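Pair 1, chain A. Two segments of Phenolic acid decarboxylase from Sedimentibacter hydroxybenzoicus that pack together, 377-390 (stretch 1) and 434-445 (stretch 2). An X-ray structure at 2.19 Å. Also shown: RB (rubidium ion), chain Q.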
# COMPACT_ATOMS: atom_id res chain seq x y z
N HIS A 377 2.16 -27.90 -4.68
CA HIS A 377 1.75 -27.78 -3.29
C HIS A 377 1.91 -26.36 -2.76
O HIS A 377 1.03 -25.86 -2.05
CB HIS A 377 2.54 -28.75 -2.42
CG HIS A 377 2.06 -28.82 -1.00
ND1 HIS A 377 2.60 -28.05 0.00
CD2 HIS A 377 1.10 -29.58 -0.42
CE1 HIS A 377 1.98 -28.32 1.14
NE2 HIS A 377 1.07 -29.25 0.91
N GLY A 378 3.02 -25.70 -3.09
CA GLY A 378 3.26 -24.37 -2.55
C GLY A 378 2.30 -23.33 -3.07
O GLY A 378 1.97 -22.37 -2.36
N MET A 379 1.84 -23.48 -4.32
CA MET A 379 0.91 -22.54 -4.94
C MET A 379 -0.34 -22.31 -4.10
O MET A 379 -0.65 -21.16 -3.78
CB MET A 379 0.51 -22.99 -6.35
CG MET A 379 -0.26 -21.94 -7.11
SD MET A 379 -0.39 -22.32 -8.86
CE MET A 379 1.27 -21.95 -9.32
N PRO A 380 -1.10 -23.36 -3.73
CA PRO A 380 -2.32 -23.11 -2.95
C PRO A 380 -2.10 -23.11 -1.45
O PRO A 380 -2.86 -22.48 -0.72
CB PRO A 380 -3.24 -24.26 -3.38
CG PRO A 380 -2.31 -25.38 -3.65
CD PRO A 380 -1.03 -24.78 -4.15
N TYR A 381 -1.07 -23.81 -0.97
CA TYR A 381 -0.88 -23.97 0.47
C TYR A 381 -0.05 -22.86 1.09
O TYR A 381 -0.43 -22.29 2.12
CB TYR A 381 -0.21 -25.32 0.78
CG TYR A 381 -1.16 -26.49 0.91
CD1 TYR A 381 -1.54 -27.23 -0.20
CD2 TYR A 381 -1.66 -26.86 2.15
CE1 TYR A 381 -2.40 -28.30 -0.08
CE2 TYR A 381 -2.52 -27.93 2.28
CZ TYR A 381 -2.89 -28.65 1.16
OH TYR A 381 -3.74 -29.72 1.28
N SER A 382 1.09 -22.54 0.48
CA SER A 382 2.12 -21.74 1.13
C SER A 382 1.70 -20.28 1.18
O SER A 382 1.64 -19.61 0.14
CB SER A 382 3.44 -21.91 0.39
OG SER A 382 3.98 -23.20 0.64
N LYS A 383 1.40 -19.78 2.37
CA LYS A 383 0.97 -18.40 2.56
C LYS A 383 2.09 -17.49 3.05
O LYS A 383 2.19 -16.34 2.61
CB LYS A 383 -0.20 -18.34 3.54
CG LYS A 383 -0.74 -16.94 3.78
CD LYS A 383 -1.94 -16.95 4.70
CE LYS A 383 -1.58 -17.49 6.08
NZ LYS A 383 -2.76 -17.57 6.98
N ILE A 384 2.94 -17.97 3.96
CA ILE A 384 4.03 -17.18 4.52
C ILE A 384 5.34 -17.84 4.13
O ILE A 384 5.62 -18.98 4.53
CB ILE A 384 3.91 -17.06 6.05
CG1 ILE A 384 2.57 -16.41 6.41
CG2 ILE A 384 5.07 -16.24 6.60
CD1 ILE A 384 2.29 -16.36 7.89
N VAL A 385 6.15 -17.13 3.35
CA VAL A 385 7.39 -17.66 2.80
C VAL A 385 8.53 -16.75 3.25
O VAL A 385 8.58 -15.57 2.88
CB VAL A 385 7.35 -17.75 1.27
CG1 VAL A 385 8.64 -18.34 0.73
CG2 VAL A 385 6.15 -18.58 0.83
N ILE A 386 9.45 -17.31 4.04
CA ILE A 386 10.62 -16.60 4.53
C ILE A 386 11.85 -17.19 3.85
O ILE A 386 12.03 -18.42 3.85
CB ILE A 386 10.75 -16.69 6.06
CG1 ILE A 386 9.46 -16.23 6.73
CG2 ILE A 386 11.94 -15.88 6.55
CD1 ILE A 386 9.34 -16.64 8.18
N VAL A 387 12.69 -16.33 3.27
CA VAL A 387 13.92 -16.75 2.61
C VAL A 387 15.10 -16.23 3.42
O VAL A 387 15.17 -15.04 3.72
CB VAL A 387 13.98 -16.26 1.16
CG1 VAL A 387 15.17 -16.89 0.45
CG2 VAL A 387 12.69 -16.58 0.43
N VAL A 388 16.02 -17.13 3.76
CA VAL A 388 17.20 -16.79 4.55
C VAL A 388 18.44 -17.21 3.76
O VAL A 388 18.36 -17.92 2.76
CB VAL A 388 17.18 -17.46 5.94
CG1 VAL A 388 15.94 -17.03 6.72
CG2 VAL A 388 17.22 -18.97 5.80
N ASP A 389 19.60 -16.76 4.25
CA ASP A 389 20.85 -17.01 3.55
C ASP A 389 21.28 -18.47 3.71
O ASP A 389 20.69 -19.25 4.46
CB ASP A 389 21.95 -16.08 4.05
CG ASP A 389 21.73 -14.64 3.64
OD1 ASP A 389 21.53 -14.39 2.43
OD2 ASP A 389 21.75 -13.76 4.52
N GLU A 390 22.34 -18.82 2.99
CA GLU A 390 22.77 -20.21 2.90
C GLU A 390 23.30 -20.74 4.23
O GLU A 390 23.17 -21.93 4.51
CB GLU A 390 23.84 -20.36 1.81
CG GLU A 390 25.16 -19.66 2.12
CD GLU A 390 25.20 -18.22 1.63
OE1 GLU A 390 24.12 -17.67 1.30
OE2 GLU A 390 26.30 -17.64 1.58
N MET A 434 -9.06 -18.50 -0.87
CA MET A 434 -8.11 -17.62 -1.53
C MET A 434 -7.09 -17.11 -0.52
O MET A 434 -7.39 -16.93 0.66
CB MET A 434 -8.82 -16.43 -2.18
CG MET A 434 -9.96 -16.83 -3.10
SD MET A 434 -9.36 -17.51 -4.66
CE MET A 434 -8.36 -16.15 -5.26
N HIS A 435 -5.87 -16.89 -1.00
CA HIS A 435 -4.78 -16.42 -0.17
C HIS A 435 -4.35 -15.02 -0.58
O HIS A 435 -4.43 -14.65 -1.76
CB HIS A 435 -3.56 -17.35 -0.25
CG HIS A 435 -3.49 -18.36 0.85
ND1 HIS A 435 -2.79 -19.54 0.73
CD2 HIS A 435 -4.03 -18.37 2.09
CE1 HIS A 435 -2.90 -20.23 1.84
NE2 HIS A 435 -3.64 -19.54 2.69
N THR A 436 -3.92 -14.26 0.40
CA THR A 436 -3.05 -13.11 0.19
C THR A 436 -1.68 -13.55 0.69
O THR A 436 -1.50 -13.79 1.88
CB THR A 436 -3.55 -11.87 0.92
OG1 THR A 436 -4.67 -11.33 0.21
CG2 THR A 436 -2.47 -10.84 0.96
N LYS A 437 -0.73 -13.68 -0.23
CA LYS A 437 0.57 -14.25 0.10
C LYS A 437 1.47 -13.21 0.75
O LYS A 437 1.36 -12.01 0.49
CB LYS A 437 1.24 -14.82 -1.15
CG LYS A 437 0.40 -15.81 -1.94
CD LYS A 437 0.23 -17.12 -1.20
CE LYS A 437 -0.34 -18.19 -2.12
NZ LYS A 437 -0.57 -19.48 -1.40
N MET A 438 2.38 -13.69 1.59
CA MET A 438 3.38 -12.85 2.23
C MET A 438 4.76 -13.45 1.99
O MET A 438 5.05 -14.56 2.45
CB MET A 438 3.12 -12.69 3.73
CG MET A 438 3.88 -11.53 4.35
SD MET A 438 3.75 -11.37 6.14
CE MET A 438 2.84 -12.85 6.57
N ILE A 439 5.60 -12.71 1.26
CA ILE A 439 6.98 -13.09 1.01
C ILE A 439 7.88 -12.19 1.85
O ILE A 439 7.74 -10.96 1.81
CB ILE A 439 7.34 -12.98 -0.48
CG1 ILE A 439 6.41 -13.86 -1.32
CG2 ILE A 439 8.79 -13.36 -0.72
CD1 ILE A 439 6.60 -13.67 -2.81
N ILE A 440 8.80 -12.80 2.59
CA ILE A 440 9.72 -12.06 3.45
C ILE A 440 11.14 -12.40 3.01
O ILE A 440 11.56 -13.56 3.09
CB ILE A 440 9.51 -12.40 4.94
CG1 ILE A 440 8.07 -12.08 5.36
CG2 ILE A 440 10.49 -11.62 5.80
CD1 ILE A 440 7.76 -12.48 6.78
N ASP A 441 11.88 -11.39 2.56
CA ASP A 441 13.24 -11.57 2.08
C ASP A 441 14.22 -11.23 3.21
O ASP A 441 14.78 -10.13 3.29
CB ASP A 441 13.49 -10.73 0.83
CG ASP A 441 14.94 -10.76 0.38
OD1 ASP A 441 15.65 -11.72 0.72
OD2 ASP A 441 15.37 -9.82 -0.33
N ALA A 442 14.44 -12.22 4.08
CA ALA A 442 15.38 -12.12 5.19
C ALA A 442 16.81 -12.41 4.77
O ALA A 442 17.60 -12.91 5.59
CB ALA A 442 14.96 -13.06 6.33
N THR A 443 17.18 -12.11 3.53
CA THR A 443 18.53 -12.34 3.06
C THR A 443 19.32 -11.04 2.99
O THR A 443 18.76 -9.93 2.93
CB THR A 443 18.55 -13.03 1.69
OG1 THR A 443 18.07 -12.12 0.69
CG2 THR A 443 17.68 -14.27 1.71
N THR A 444 20.65 -11.21 3.02
CA THR A 444 21.60 -10.12 2.90
C THR A 444 21.66 -9.64 1.45
O THR A 444 21.77 -10.46 0.54
CB THR A 444 22.99 -10.59 3.33
OG1 THR A 444 22.93 -11.15 4.65
CG2 THR A 444 23.98 -9.44 3.32
N PRO A 445 21.58 -8.33 1.21
CA PRO A 445 21.65 -7.84 -0.17
C PRO A 445 22.96 -8.21 -0.85
O PRO A 445 24.03 -8.15 -0.24
CB PRO A 445 21.51 -6.32 -0.01
CG PRO A 445 20.83 -6.13 1.31
CD PRO A 445 21.31 -7.25 2.18
RB RB Q . 16.67 -8.63 2.92
O HOH W 1 19.68 -14.74 6.25
O HOH W 2 23.11 -12.96 0.46
O HOH W 3 17.33 -8.44 0.56

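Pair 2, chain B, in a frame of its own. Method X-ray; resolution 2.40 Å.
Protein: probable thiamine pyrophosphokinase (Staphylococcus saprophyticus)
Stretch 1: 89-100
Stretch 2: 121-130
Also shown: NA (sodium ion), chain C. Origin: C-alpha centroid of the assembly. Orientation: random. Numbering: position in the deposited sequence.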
# COMPACT_ATOMS: atom_id res chain seq x y z
N GLY B 89 10.31 7.26 -12.39
CA GLY B 89 11.14 6.45 -11.51
C GLY B 89 10.91 4.95 -11.52
O GLY B 89 11.43 4.24 -10.65
N TYR B 90 10.15 4.45 -12.48
CA TYR B 90 9.91 3.01 -12.57
C TYR B 90 11.18 2.39 -13.16
O TYR B 90 11.62 2.76 -14.24
CB TYR B 90 8.70 2.74 -13.47
CG TYR B 90 7.36 3.04 -12.81
CD1 TYR B 90 6.82 2.19 -11.85
CD2 TYR B 90 6.63 4.18 -13.16
CE1 TYR B 90 5.60 2.46 -11.24
CE2 TYR B 90 5.40 4.47 -12.55
CZ TYR B 90 4.89 3.60 -11.60
OH TYR B 90 3.69 3.87 -10.99
N ARG B 91 11.78 1.44 -12.44
CA ARG B 91 13.01 0.81 -12.89
C ARG B 91 12.84 -0.56 -13.54
O ARG B 91 13.64 -0.95 -14.39
CB ARG B 91 13.98 0.67 -11.72
CG ARG B 91 15.41 0.38 -12.15
CD ARG B 91 16.28 1.61 -12.02
NE ARG B 91 16.72 1.84 -10.65
CZ ARG B 91 17.47 0.99 -9.95
NH1 ARG B 91 17.86 -0.15 -10.50
NH2 ARG B 91 17.82 1.27 -8.70
N ASN B 92 11.82 -1.29 -13.11
CA ASN B 92 11.54 -2.62 -13.66
C ASN B 92 10.22 -2.49 -14.40
O ASN B 92 9.20 -2.20 -13.79
CB ASN B 92 11.42 -3.66 -12.55
CG ASN B 92 12.72 -3.86 -11.79
OD1 ASN B 92 13.74 -4.23 -12.38
ND2 ASN B 92 12.70 -3.60 -10.49
N ILE B 93 10.25 -2.71 -15.72
CA ILE B 93 9.05 -2.60 -16.54
C ILE B 93 8.72 -3.91 -17.25
O ILE B 93 9.55 -4.47 -17.96
CB ILE B 93 9.21 -1.50 -17.62
CG1 ILE B 93 9.80 -0.23 -17.00
CG2 ILE B 93 7.85 -1.21 -18.25
CD1 ILE B 93 9.12 0.23 -15.76
N ASP B 94 7.49 -4.39 -17.05
CA ASP B 94 7.02 -5.61 -17.70
C ASP B 94 5.93 -5.22 -18.68
O ASP B 94 4.88 -4.70 -18.28
CB ASP B 94 6.45 -6.60 -16.68
CG ASP B 94 7.52 -7.22 -15.81
OD1 ASP B 94 8.71 -6.97 -16.09
OD2 ASP B 94 7.17 -7.97 -14.87
N VAL B 95 6.17 -5.47 -19.97
CA VAL B 95 5.19 -5.15 -20.99
C VAL B 95 4.45 -6.42 -21.39
O VAL B 95 5.05 -7.41 -21.83
CB VAL B 95 5.86 -4.50 -22.23
CG1 VAL B 95 4.80 -4.18 -23.29
CG2 VAL B 95 6.60 -3.22 -21.82
N TYR B 96 3.14 -6.40 -21.22
CA TYR B 96 2.29 -7.53 -21.56
C TYR B 96 1.42 -7.08 -22.71
O TYR B 96 1.20 -5.88 -22.87
CB TYR B 96 1.38 -7.88 -20.37
CG TYR B 96 2.10 -8.41 -19.16
CD1 TYR B 96 2.29 -9.78 -18.99
CD2 TYR B 96 2.58 -7.54 -18.18
CE1 TYR B 96 2.93 -10.28 -17.86
CE2 TYR B 96 3.23 -8.03 -17.05
CZ TYR B 96 3.40 -9.41 -16.90
OH TYR B 96 4.00 -9.91 -15.77
N GLY B 97 0.93 -8.03 -23.49
CA GLY B 97 0.04 -7.71 -24.60
C GLY B 97 0.68 -7.22 -25.88
O GLY B 97 -0.04 -6.84 -26.81
N ALA B 98 2.01 -7.25 -25.97
CA ALA B 98 2.69 -6.78 -27.17
C ALA B 98 3.04 -7.83 -28.23
O ALA B 98 3.76 -7.50 -29.18
CB ALA B 98 3.96 -6.01 -26.77
N THR B 99 2.56 -9.07 -28.09
CA THR B 99 2.84 -10.13 -29.07
C THR B 99 1.57 -10.57 -29.80
O THR B 99 0.46 -10.28 -29.36
CB THR B 99 3.51 -11.39 -28.42
OG1 THR B 99 2.52 -12.17 -27.75
CG2 THR B 99 4.59 -10.99 -27.42
N GLY B 100 1.75 -11.29 -30.91
CA GLY B 100 0.62 -11.76 -31.70
C GLY B 100 0.06 -10.67 -32.61
O GLY B 100 0.58 -9.56 -32.65
N MSE B 121 21.32 3.86 -18.44
CA MSE B 121 20.51 3.89 -17.22
C MSE B 121 20.43 2.47 -16.65
O MSE B 121 20.85 1.51 -17.30
CB MSE B 121 19.12 4.45 -17.54
CG MSE B 121 19.18 5.88 -18.09
SE MSE B 121 17.51 6.56 -18.80
CE MSE B 121 16.95 7.64 -17.31
N ASN B 122 19.91 2.33 -15.44
CA ASN B 122 19.81 1.02 -14.82
C ASN B 122 18.38 0.49 -14.89
O ASN B 122 17.84 0.03 -13.89
CB ASN B 122 20.27 1.08 -13.36
CG ASN B 122 20.80 -0.24 -12.85
OD1 ASN B 122 21.85 -0.72 -13.30
ND2 ASN B 122 20.08 -0.85 -11.92
N ILE B 123 17.79 0.57 -16.08
CA ILE B 123 16.42 0.13 -16.31
C ILE B 123 16.36 -1.32 -16.80
O ILE B 123 17.25 -1.79 -17.50
CB ILE B 123 15.72 1.04 -17.35
CG1 ILE B 123 14.27 0.61 -17.57
CG2 ILE B 123 16.49 1.02 -18.65
CD1 ILE B 123 13.34 1.00 -16.45
N ASN B 124 15.29 -2.02 -16.43
CA ASN B 124 15.09 -3.42 -16.82
C ASN B 124 13.74 -3.59 -17.50
O ASN B 124 12.72 -3.70 -16.83
CB ASN B 124 15.15 -4.32 -15.58
CG ASN B 124 14.87 -5.77 -15.89
OD1 ASN B 124 14.44 -6.53 -15.02
ND2 ASN B 124 15.11 -6.17 -17.14
N ILE B 125 13.74 -3.60 -18.84
CA ILE B 125 12.51 -3.75 -19.61
C ILE B 125 12.36 -5.18 -20.15
O ILE B 125 13.27 -5.71 -20.78
CB ILE B 125 12.49 -2.78 -20.82
CG1 ILE B 125 12.84 -1.35 -20.40
CG2 ILE B 125 11.12 -2.80 -21.47
CD1 ILE B 125 11.72 -0.64 -19.65
N LYS B 126 11.21 -5.81 -19.90
CA LYS B 126 10.95 -7.16 -20.40
C LYS B 126 9.58 -7.25 -21.08
O LYS B 126 8.60 -6.70 -20.58
CB LYS B 126 10.97 -8.19 -19.28
CG LYS B 126 12.30 -8.46 -18.64
CD LYS B 126 12.12 -9.51 -17.55
CE LYS B 126 13.41 -9.71 -16.77
NZ LYS B 126 13.26 -10.74 -15.69
N LEU B 127 9.53 -7.94 -22.22
CA LEU B 127 8.28 -8.15 -22.95
C LEU B 127 7.87 -9.53 -22.46
O LEU B 127 8.70 -10.44 -22.39
CB LEU B 127 8.51 -8.19 -24.47
CG LEU B 127 9.20 -6.96 -25.09
CD1 LEU B 127 9.46 -7.18 -26.59
CD2 LEU B 127 8.32 -5.72 -24.87
N ILE B 128 6.60 -9.70 -22.11
CA ILE B 128 6.14 -10.98 -21.59
C ILE B 128 4.79 -11.43 -22.10
O ILE B 128 3.88 -10.63 -22.20
CB ILE B 128 6.03 -10.94 -20.04
CG1 ILE B 128 7.31 -10.37 -19.41
CG2 ILE B 128 5.72 -12.34 -19.50
CD1 ILE B 128 7.21 -10.21 -17.88
N ASP B 129 4.67 -12.71 -22.45
CA ASP B 129 3.38 -13.27 -22.83
C ASP B 129 3.28 -14.66 -22.19
O ASP B 129 4.19 -15.06 -21.45
CB ASP B 129 3.12 -13.30 -24.35
CG ASP B 129 4.06 -14.22 -25.13
OD1 ASP B 129 4.85 -14.99 -24.56
OD2 ASP B 129 3.96 -14.16 -26.38
N ASP B 130 2.19 -15.38 -22.44
CA ASP B 130 2.00 -16.69 -21.83
C ASP B 130 3.07 -17.74 -22.11
O ASP B 130 3.13 -18.75 -21.40
CB ASP B 130 0.63 -17.26 -22.23
CG ASP B 130 0.43 -17.30 -23.74
OD1 ASP B 130 1.41 -17.10 -24.47
OD2 ASP B 130 -0.71 -17.53 -24.18
NA NA C . 11.45 -6.22 -15.89
O HOH W 4 1.40 -10.53 -23.00
O HOH W 5 3.85 -8.79 -24.17

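Pair 1 and pair 2 share one backbone arrangement: two neighbouring parallel strands, each first strand preceded by a turn at the end of a helix. Over 14 central residues the backbones superpose with an RMSD of 0.5 Å. Strand axes approach to 4.8 Å in pair 1 and 4.7 Å in pair 2.

The hydrogen-bond ladder is the common core. In pair 1, Met A438 N donates to Lys A383 O (2.8 Å) and Val A385 N to Met A438 O (2.9 Å). Ile A440 N then donates to Val A385 O (2.8 Å), and Val A387 N to Ile A440 O (3.0 Å). Pair 2 repeats this at the matched positions. Asn B124 N donates to Arg B91 O (2.8 Å), Ile B93 N to Asn B124 O (2.9 Å), Lys B126 N to Ile B93 O (2.9 Å) and Val B95 N to Lys B126 O (2.8 Å). A further bond, Ile B128 N to Val B95 O (2.8 Å), continues the pair 2 ladder.

Side chains alternate between the two sheet faces, and the faces are filled differently. Ile A384 and Met A438 match Asn B92 and Asn B124. The first couple is apolar, with Ile A384 CG1 3.6 Å from Met A438 CE. The second is polar, with Asn B92 OD1 3.5 Å from Asn B124 CB.

On the same face, Ile A386 and Ile A440 match Asp B94 and Lys B126. The isoleucines meet through Ile A386 CG1 and Ile A440 CD1 at 4.1 Å. In pair 2 the acid and the lysine do not pair across the strands: the end of Lys B126 leads away, and its NZ is bonded elsewhere in the structure. Asp B94 OD1 instead binds the sodium ion NA at 2.9 Å, which Asn B124 O also binds at 3.0 Å. Ala A442 matches Ile B128. The small Ala A442 CB lies 4.1 Å from Ile A386 CG2, while the longer Ile B128 brings its CD1 to 3.6 Å from Asp B94 CG.

The other face is more alike at its start. Val A385 and Ile A439 match Ile B93 and Ile B125, aliphatic in both pairs. Ile B93 CG1 reaches Ile B125 CD1 at 3.3 Å. Next, Val A387 and Asp A441 match Val B95 and Leu B127. Val B95 CB packs on Leu B127 CD2 at 3.8 Å. Asp A441 instead accepts a very short bond at OD1 from Thr A443 OG1 (2.5 Å), while its backbone O binds the rubidium ion RB at 2.5 Å.

At the start of the ladder, Lys A383 matches Arg B91 and Lys A437 matches Ile B123. Lys A383 CB lies over the face of the His A435 ring, 3.8 Å from its centroid. Lys A437 NZ ties down the helix end through Met A379 O (2.9 Å) and Ser A382 O (2.7 Å). Ile B123 has no charge to offer and is poorly ordered; its CD1 lies 3.8 Å from Ile B93 CG1.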